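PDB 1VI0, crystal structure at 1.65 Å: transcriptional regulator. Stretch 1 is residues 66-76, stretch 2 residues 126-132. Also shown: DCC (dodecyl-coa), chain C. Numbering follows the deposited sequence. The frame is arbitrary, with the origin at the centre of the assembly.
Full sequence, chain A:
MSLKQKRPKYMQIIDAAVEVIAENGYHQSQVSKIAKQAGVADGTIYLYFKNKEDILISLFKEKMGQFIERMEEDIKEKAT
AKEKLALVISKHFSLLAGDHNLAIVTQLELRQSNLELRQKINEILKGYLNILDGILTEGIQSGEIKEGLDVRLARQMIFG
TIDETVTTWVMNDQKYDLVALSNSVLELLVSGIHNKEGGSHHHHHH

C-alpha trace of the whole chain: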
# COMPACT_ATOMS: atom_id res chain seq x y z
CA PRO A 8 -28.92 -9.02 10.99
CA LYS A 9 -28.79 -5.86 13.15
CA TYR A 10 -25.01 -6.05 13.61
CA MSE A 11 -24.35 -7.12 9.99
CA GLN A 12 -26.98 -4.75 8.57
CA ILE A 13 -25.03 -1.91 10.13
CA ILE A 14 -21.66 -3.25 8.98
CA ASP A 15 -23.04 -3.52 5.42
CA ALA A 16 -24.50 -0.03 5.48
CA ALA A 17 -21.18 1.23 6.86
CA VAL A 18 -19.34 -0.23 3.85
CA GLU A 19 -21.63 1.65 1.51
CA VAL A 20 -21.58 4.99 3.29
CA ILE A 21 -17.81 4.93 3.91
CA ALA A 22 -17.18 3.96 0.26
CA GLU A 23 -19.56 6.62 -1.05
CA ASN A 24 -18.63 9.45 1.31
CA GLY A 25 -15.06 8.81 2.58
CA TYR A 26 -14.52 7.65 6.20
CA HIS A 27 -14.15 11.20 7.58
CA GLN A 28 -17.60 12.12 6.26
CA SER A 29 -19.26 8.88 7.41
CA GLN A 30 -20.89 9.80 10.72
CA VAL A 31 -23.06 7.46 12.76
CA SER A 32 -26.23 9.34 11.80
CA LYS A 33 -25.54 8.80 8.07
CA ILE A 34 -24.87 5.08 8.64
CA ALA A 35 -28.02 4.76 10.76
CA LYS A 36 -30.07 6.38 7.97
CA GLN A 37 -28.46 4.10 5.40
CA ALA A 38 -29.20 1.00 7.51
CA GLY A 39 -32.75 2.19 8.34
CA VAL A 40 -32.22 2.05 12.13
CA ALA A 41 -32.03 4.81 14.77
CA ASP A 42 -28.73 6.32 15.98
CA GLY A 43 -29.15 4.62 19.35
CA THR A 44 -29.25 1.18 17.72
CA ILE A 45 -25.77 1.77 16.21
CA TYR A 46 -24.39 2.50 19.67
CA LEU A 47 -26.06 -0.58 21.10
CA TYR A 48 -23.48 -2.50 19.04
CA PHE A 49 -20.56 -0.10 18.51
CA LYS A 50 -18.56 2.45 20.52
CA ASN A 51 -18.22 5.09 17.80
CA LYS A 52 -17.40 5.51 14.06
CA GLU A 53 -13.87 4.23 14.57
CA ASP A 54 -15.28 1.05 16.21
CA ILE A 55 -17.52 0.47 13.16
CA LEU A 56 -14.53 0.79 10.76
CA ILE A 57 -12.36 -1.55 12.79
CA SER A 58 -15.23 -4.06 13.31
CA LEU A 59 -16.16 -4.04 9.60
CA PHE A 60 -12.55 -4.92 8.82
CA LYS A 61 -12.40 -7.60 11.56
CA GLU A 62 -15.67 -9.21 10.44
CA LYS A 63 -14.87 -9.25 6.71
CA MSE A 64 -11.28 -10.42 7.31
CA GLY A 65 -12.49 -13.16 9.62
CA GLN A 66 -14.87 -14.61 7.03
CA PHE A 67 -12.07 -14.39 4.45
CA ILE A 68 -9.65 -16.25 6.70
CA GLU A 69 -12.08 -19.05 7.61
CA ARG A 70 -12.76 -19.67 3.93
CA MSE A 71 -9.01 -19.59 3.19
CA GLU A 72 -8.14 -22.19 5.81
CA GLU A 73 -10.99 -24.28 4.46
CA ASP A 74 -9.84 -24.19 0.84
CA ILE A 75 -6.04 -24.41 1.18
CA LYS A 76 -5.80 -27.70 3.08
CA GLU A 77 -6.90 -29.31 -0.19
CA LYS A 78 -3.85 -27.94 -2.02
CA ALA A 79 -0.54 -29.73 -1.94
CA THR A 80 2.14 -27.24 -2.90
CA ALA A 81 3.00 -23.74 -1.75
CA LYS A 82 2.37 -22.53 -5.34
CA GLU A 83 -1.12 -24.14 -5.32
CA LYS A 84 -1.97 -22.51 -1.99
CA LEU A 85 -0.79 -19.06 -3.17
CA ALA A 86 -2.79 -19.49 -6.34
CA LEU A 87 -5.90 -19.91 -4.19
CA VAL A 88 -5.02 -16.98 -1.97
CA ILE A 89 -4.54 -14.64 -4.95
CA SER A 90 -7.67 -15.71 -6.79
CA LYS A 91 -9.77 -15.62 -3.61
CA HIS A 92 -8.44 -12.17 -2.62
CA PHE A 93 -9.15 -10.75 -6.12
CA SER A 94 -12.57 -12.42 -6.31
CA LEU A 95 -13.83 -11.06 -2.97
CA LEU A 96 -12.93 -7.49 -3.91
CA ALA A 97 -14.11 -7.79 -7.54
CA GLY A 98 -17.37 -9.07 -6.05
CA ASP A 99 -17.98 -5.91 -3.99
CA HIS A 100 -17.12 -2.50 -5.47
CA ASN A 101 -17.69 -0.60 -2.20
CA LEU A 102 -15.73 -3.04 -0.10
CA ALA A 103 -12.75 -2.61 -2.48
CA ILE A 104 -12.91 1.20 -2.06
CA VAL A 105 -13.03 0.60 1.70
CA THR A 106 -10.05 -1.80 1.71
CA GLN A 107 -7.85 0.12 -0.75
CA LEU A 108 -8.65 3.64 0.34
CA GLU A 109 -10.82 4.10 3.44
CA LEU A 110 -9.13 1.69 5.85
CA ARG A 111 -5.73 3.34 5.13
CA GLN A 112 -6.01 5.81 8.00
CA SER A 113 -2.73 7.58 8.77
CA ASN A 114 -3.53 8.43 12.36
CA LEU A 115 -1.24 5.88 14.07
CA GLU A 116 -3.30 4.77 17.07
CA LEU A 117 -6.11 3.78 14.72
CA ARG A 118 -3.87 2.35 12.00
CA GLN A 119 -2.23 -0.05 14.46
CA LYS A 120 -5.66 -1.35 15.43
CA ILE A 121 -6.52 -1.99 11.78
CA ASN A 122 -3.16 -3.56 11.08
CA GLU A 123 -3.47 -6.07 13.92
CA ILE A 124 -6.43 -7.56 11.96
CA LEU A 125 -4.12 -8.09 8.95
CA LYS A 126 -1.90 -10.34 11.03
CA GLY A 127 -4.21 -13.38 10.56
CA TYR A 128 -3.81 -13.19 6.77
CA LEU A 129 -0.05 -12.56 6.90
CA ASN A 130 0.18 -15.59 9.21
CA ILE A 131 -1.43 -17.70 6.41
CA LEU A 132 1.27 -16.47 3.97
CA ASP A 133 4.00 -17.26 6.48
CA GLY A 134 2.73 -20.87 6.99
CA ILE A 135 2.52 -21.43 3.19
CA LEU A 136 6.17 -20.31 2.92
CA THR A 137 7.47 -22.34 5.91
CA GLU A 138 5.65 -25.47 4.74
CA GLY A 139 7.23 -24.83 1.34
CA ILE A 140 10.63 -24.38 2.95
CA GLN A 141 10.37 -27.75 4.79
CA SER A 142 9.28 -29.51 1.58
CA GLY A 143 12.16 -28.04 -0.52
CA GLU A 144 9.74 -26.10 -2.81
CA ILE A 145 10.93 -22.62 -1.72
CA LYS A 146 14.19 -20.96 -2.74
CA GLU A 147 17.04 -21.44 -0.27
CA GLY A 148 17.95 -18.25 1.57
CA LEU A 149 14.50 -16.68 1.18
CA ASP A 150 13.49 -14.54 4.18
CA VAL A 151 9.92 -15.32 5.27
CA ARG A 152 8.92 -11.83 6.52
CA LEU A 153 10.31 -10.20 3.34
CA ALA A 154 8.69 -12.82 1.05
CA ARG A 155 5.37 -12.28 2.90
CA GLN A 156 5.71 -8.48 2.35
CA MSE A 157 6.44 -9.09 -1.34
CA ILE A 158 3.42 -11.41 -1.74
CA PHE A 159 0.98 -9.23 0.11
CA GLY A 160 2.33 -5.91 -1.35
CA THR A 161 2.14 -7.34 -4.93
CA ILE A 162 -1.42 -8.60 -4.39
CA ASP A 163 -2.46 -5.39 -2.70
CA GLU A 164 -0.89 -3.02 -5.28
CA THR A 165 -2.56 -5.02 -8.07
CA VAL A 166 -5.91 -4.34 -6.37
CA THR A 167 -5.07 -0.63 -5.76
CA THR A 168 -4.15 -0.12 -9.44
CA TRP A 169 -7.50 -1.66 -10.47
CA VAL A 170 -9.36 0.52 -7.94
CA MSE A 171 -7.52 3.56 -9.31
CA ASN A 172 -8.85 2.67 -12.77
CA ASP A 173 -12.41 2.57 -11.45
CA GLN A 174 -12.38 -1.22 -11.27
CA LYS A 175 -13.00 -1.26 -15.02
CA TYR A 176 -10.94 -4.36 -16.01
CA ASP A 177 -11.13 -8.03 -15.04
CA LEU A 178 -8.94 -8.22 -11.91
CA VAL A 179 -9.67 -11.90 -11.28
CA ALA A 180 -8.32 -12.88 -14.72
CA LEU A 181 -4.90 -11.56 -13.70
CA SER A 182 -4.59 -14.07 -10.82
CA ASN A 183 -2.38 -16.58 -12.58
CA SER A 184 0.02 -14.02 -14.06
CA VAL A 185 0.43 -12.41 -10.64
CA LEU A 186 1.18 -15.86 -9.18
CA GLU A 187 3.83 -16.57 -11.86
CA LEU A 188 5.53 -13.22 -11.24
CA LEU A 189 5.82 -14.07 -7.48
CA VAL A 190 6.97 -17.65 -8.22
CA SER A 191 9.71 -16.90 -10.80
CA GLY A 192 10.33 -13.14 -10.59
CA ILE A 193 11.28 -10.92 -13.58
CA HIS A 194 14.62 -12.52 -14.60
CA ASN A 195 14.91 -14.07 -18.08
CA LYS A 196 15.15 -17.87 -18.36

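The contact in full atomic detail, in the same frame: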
# COMPACT_ATOMS: atom_id res chain seq x y z
N GLN A 66 -14.21 -13.70 7.96
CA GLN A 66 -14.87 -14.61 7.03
C GLN A 66 -13.84 -15.08 5.98
O GLN A 66 -13.68 -16.27 5.73
CB GLN A 66 -16.08 -13.96 6.33
CG GLN A 66 -17.06 -13.40 7.34
CD GLN A 66 -18.43 -13.07 6.83
OE1 GLN A 66 -18.62 -12.27 5.90
NE2 GLN A 66 -19.46 -13.68 7.44
N PHE A 67 -13.12 -14.09 5.44
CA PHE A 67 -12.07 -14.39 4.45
C PHE A 67 -11.10 -15.40 4.94
O PHE A 67 -10.78 -16.38 4.22
CB PHE A 67 -11.40 -13.07 4.03
CG PHE A 67 -10.37 -13.26 2.97
CD1 PHE A 67 -10.75 -13.58 1.66
CD2 PHE A 67 -9.02 -13.16 3.26
CE1 PHE A 67 -9.78 -13.78 0.69
CE2 PHE A 67 -8.05 -13.35 2.29
CZ PHE A 67 -8.43 -13.68 1.01
N ILE A 68 -10.61 -15.29 6.17
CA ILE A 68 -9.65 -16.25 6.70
C ILE A 68 -10.25 -17.62 6.94
O ILE A 68 -9.60 -18.62 6.62
CB ILE A 68 -9.00 -15.71 7.97
CG1 ILE A 68 -8.18 -14.45 7.65
CG2 ILE A 68 -8.12 -16.75 8.64
CD1 ILE A 68 -7.18 -14.66 6.55
N GLU A 69 -11.51 -17.69 7.36
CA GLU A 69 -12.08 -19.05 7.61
C GLU A 69 -12.24 -19.79 6.30
O GLU A 69 -11.76 -20.95 6.19
CB GLU A 69 -13.28 -19.04 8.48
CG GLU A 69 -14.29 -17.94 8.44
CD GLU A 69 -15.04 -17.78 9.76
OE1 GLU A 69 -16.11 -17.13 9.76
OE2 GLU A 69 -14.55 -18.30 10.79
N ARG A 70 -12.69 -19.08 5.26
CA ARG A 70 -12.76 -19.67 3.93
C ARG A 70 -11.36 -20.09 3.45
O ARG A 70 -11.26 -21.11 2.77
CB ARG A 70 -13.32 -18.67 2.90
CG ARG A 70 -14.63 -18.05 3.35
CD ARG A 70 -15.74 -19.08 3.35
NE ARG A 70 -15.66 -20.05 4.41
CZ ARG A 70 -15.92 -19.90 5.69
NH1 ARG A 70 -16.36 -18.73 6.16
NH2 ARG A 70 -15.71 -20.91 6.53
N MSE A 71 -10.35 -19.25 3.66
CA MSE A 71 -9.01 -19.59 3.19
C MSE A 71 -8.53 -20.89 3.81
O MSE A 71 -8.15 -21.84 3.12
CB MSE A 71 -8.00 -18.49 3.52
CG MSE A 71 -8.10 -17.26 2.63
SE MSE A 71 -7.86 -17.78 0.79
CE MSE A 71 -6.39 -18.96 1.00
N GLU A 72 -8.62 -20.97 5.14
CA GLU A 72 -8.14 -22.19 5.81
C GLU A 72 -8.87 -23.40 5.25
O GLU A 72 -8.28 -24.45 5.02
CB GLU A 72 -8.31 -22.09 7.32
CG GLU A 72 -7.21 -21.29 8.02
CD GLU A 72 -5.82 -21.67 7.53
OE1 GLU A 72 -5.40 -21.06 6.53
OE2 GLU A 72 -5.18 -22.59 8.08
N GLU A 73 -10.17 -23.23 5.04
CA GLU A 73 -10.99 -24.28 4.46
C GLU A 73 -10.50 -24.73 3.10
O GLU A 73 -10.28 -25.93 2.87
CB GLU A 73 -12.43 -23.76 4.36
CG GLU A 73 -13.26 -24.50 3.30
CD GLU A 73 -14.73 -24.22 3.51
OE1 GLU A 73 -15.09 -23.03 3.74
OE2 GLU A 73 -15.53 -25.18 3.55
N ASP A 74 -10.27 -23.81 2.18
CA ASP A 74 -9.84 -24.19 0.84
C ASP A 74 -8.41 -24.65 0.68
O ASP A 74 -8.16 -25.48 -0.22
CB ASP A 74 -10.05 -23.00 -0.12
CG ASP A 74 -11.52 -22.63 -0.18
OD1 ASP A 74 -12.34 -23.45 0.30
OD2 ASP A 74 -11.82 -21.54 -0.69
N ILE A 75 -7.45 -24.10 1.41
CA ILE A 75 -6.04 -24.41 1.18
C ILE A 75 -5.54 -25.72 1.71
O ILE A 75 -4.50 -26.22 1.20
CB ILE A 75 -5.09 -23.29 1.61
CG1 ILE A 75 -5.14 -23.09 3.12
CG2 ILE A 75 -5.43 -22.01 0.86
CD1 ILE A 75 -4.17 -21.98 3.57
N LYS A 76 -6.27 -26.37 2.60
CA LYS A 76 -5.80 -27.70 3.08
C LYS A 76 -5.90 -28.71 1.94
O LYS A 76 -5.15 -29.67 1.82
CB LYS A 76 -6.60 -28.12 4.30
CG LYS A 76 -8.08 -28.38 4.01
N LYS A 126 -2.76 -9.28 10.55
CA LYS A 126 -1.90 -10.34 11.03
C LYS A 126 -2.39 -11.75 10.73
O LYS A 126 -1.53 -12.54 10.33
CB LYS A 126 -1.56 -10.17 12.53
CG LYS A 126 -0.75 -8.90 12.75
CD LYS A 126 -0.09 -8.80 14.11
CE LYS A 126 0.12 -7.36 14.54
NZ LYS A 126 1.52 -7.00 14.84
N GLY A 127 -3.67 -12.04 10.84
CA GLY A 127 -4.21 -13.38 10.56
C GLY A 127 -3.90 -13.80 9.12
O GLY A 127 -3.53 -14.93 8.85
N TYR A 128 -4.12 -12.87 8.19
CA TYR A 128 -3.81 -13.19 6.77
C TYR A 128 -2.32 -13.35 6.58
O TYR A 128 -1.90 -14.29 5.86
CB TYR A 128 -4.43 -12.08 5.97
CG TYR A 128 -4.37 -12.13 4.48
CD1 TYR A 128 -4.69 -13.31 3.77
CD2 TYR A 128 -4.08 -11.01 3.77
CE1 TYR A 128 -4.66 -13.30 2.39
CE2 TYR A 128 -4.06 -10.99 2.39
CZ TYR A 128 -4.36 -12.13 1.71
OH TYR A 128 -4.24 -12.15 0.35
N LEU A 129 -1.50 -12.44 7.05
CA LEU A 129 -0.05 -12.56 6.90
C LEU A 129 0.44 -13.89 7.47
O LEU A 129 1.38 -14.50 6.96
CB LEU A 129 0.65 -11.36 7.49
CG LEU A 129 0.15 -10.00 6.96
CD1 LEU A 129 0.90 -8.87 7.67
CD2 LEU A 129 0.35 -9.91 5.46
N ASN A 130 -0.16 -14.31 8.59
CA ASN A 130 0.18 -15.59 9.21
C ASN A 130 -0.05 -16.75 8.19
O ASN A 130 0.74 -17.64 8.18
CB ASN A 130 -0.66 -15.88 10.43
CG ASN A 130 -0.27 -15.16 11.69
OD1 ASN A 130 -1.10 -15.08 12.64
ND2 ASN A 130 0.92 -14.61 11.75
N ILE A 131 -1.14 -16.66 7.43
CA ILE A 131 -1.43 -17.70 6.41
C ILE A 131 -0.33 -17.72 5.38
O ILE A 131 0.21 -18.84 5.07
CB ILE A 131 -2.81 -17.47 5.78
CG1 ILE A 131 -3.89 -17.84 6.79
CG2 ILE A 131 -2.95 -18.32 4.51
CD1 ILE A 131 -5.27 -17.45 6.32
N LEU A 132 0.15 -16.58 4.89
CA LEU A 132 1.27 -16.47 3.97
C LEU A 132 2.56 -17.00 4.52
O LEU A 132 3.24 -17.88 3.94
CB LEU A 132 1.53 -15.03 3.45
CG LEU A 132 0.33 -14.36 2.77
CD1 LEU A 132 0.67 -12.90 2.39
CD2 LEU A 132 -0.07 -15.11 1.51
C2 DCC C . 13.47 -7.42 9.36
C4 DCC C . 11.38 -7.13 10.14
C5 DCC C . 10.81 -7.21 8.88
C6 DCC C . 11.74 -7.37 7.82
C8 DCC C . 9.21 -6.95 10.24
C10 DCC C . -9.57 -8.72 3.16
C11 DCC C . -11.08 -8.50 2.97
C12 DCC C . -11.76 -7.85 4.18
N9 DCC C . 10.35 -6.94 11.01
N7 DCC C . 9.44 -7.07 8.95
N3 DCC C . 12.69 -7.25 10.44
N1 DCC C . 13.05 -7.52 8.08
N6 DCC C . 11.32 -7.41 6.56
C1' DCC C . 10.47 -6.93 12.51
C2' DCC C . 9.54 -5.92 13.22
O2' DCC C . 10.34 -4.74 13.46
C3' DCC C . 9.32 -6.63 14.59
O3' DCC C . 10.58 -6.56 15.34
C4' DCC C . 9.16 -8.12 14.09
O4' DCC C . 9.95 -8.21 12.90
C5' DCC C . 7.71 -8.49 13.91
O5' DCC C . 6.97 -7.53 13.10
P1 DCC C . 6.00 -7.95 11.91
O11 DCC C . 5.40 -6.76 11.36
O12 DCC C . 6.79 -8.91 10.96
O6 DCC C . 4.96 -8.90 12.56
P2 DCC C . 3.95 -8.21 13.47
O21 DCC C . 2.86 -9.23 13.68
O22 DCC C . 4.65 -7.63 14.62
O7 DCC C . 3.23 -6.99 12.68
CPA DCC C . 2.08 -7.33 11.79
CPB DCC C . 1.54 -6.03 11.12
CP8 DCC C . 2.72 -5.19 10.60
CP7 DCC C . 0.82 -5.24 12.21
CP9 DCC C . 0.51 -6.30 10.09
OP3 DCC C . 3.59 -5.94 9.82
CP6 DCC C . 2.28 -3.95 9.85
OP2 DCC C . 1.67 -3.07 10.44
NP2 DCC C . 2.64 -3.93 8.60
CP5 DCC C . 2.25 -2.78 7.69
CP4 DCC C . 0.99 -3.31 6.91
CP3 DCC C . 0.33 -2.17 6.12
OP1 DCC C . -0.08 -1.17 6.71
NP1 DCC C . 0.29 -2.32 4.84
CP2 DCC C . -0.25 -1.36 3.87
CP1 DCC C . -1.44 -2.08 3.30
S DCC C . -2.59 -2.84 4.47
P3 DCC C . 10.80 -6.26 16.91
O31 DCC C . 9.84 -5.22 17.30
O32 DCC C . 10.58 -7.50 17.67
O33 DCC C . 12.23 -5.82 16.94
CA1 DCC C . -3.65 -1.43 4.88
CA2 DCC C . -5.02 -1.85 5.48
OA1 DCC C . -3.33 -0.28 4.63
CA3 DCC C . -6.03 -2.28 4.39
CA4 DCC C . -6.62 -3.64 4.45
CA5 DCC C . -6.05 -4.62 3.45
CA6 DCC C . -7.07 -5.60 2.88
CA7 DCC C . -6.93 -7.03 3.33
CA8 DCC C . -7.25 -8.12 2.37
CA9 DCC C . -8.72 -8.26 1.96

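Two helical segments of one chain pack side by side here, far apart in sequence. They run nearly parallel, with 19° between their N-to-C directions, and their axes come within 10.2 Å of each other. The contact is modest, burying 289 Å² in total. No hydrogen bond or salt bridge crosses it, so the fit of mostly apolar side chains makes the contact.

The main bump is Ile 131. Its side chain points toward the first helix and enters a hollow formed by Ile 68, Met 71, Glu 72 and Ile 75. These four positions are spaced three and four residues apart or adjacent, so successive turns of the helix supply the walls. Ile 131 CD1 lies 3.4 Å from Ile 68 CD1 and 4.0 Å from Met 71 CB. Ile 131 CG2 meets Ile 75 CD1 at 4.0 Å. With chi1 m and chi2 t, Ile 131 is extended, and it has the largest area covered by the opposing stretch of any residue here.

Glu 72 closes the exposed side of the hollow. Its CA-to-CB bond points sideways, but the end of the side chain comes nearer, and Glu 72 OE1 lies 3.6 Å from Ile 131 CG1. This is a packing contact with a carbon atom.

Ile 68 is the answering bump. Its CD1 reaches the backbone of the second helix, 3.7 Å from Tyr 128 CA and 4.3 Å from Gly 127 C. Ile 68 CD1 is also 3.8 Å from Tyr 128 CB. The helices are close at this level: Ile 68 CA and Tyr 128 CA are 6.6 Å apart. Further along, Glu 72 CA and Ile 131 CA are 8.1 Å apart. Gly 127 offers no side chain at this surface, although there would be room for a CB.

Phe 67 and Tyr 128 form a buried aromatic pair. The edge of Phe 67 is directed toward the face of Tyr 128 in an offset arrangement. The ring planes meet at 74°, with centroids 5.3 Å apart. The closest atoms are Phe 67 CE2 and Tyr 128 CE1, at 3.4 Å. Both side chains have chi1 t. The dodecyl chain of the bound dodecyl-CoA passes near both rings, so ligand and protein share this apolar region. Tyr 128 OH is hydrogen-bonded elsewhere in the structure.

Leu 129 points away from the first helix, and its CD1 lies 3.6 Å from DCC CP9. On the first helix, Arg 70 NE donates to Glu 73 OE1 at 3.1 Å, a salt bridge outside the contact.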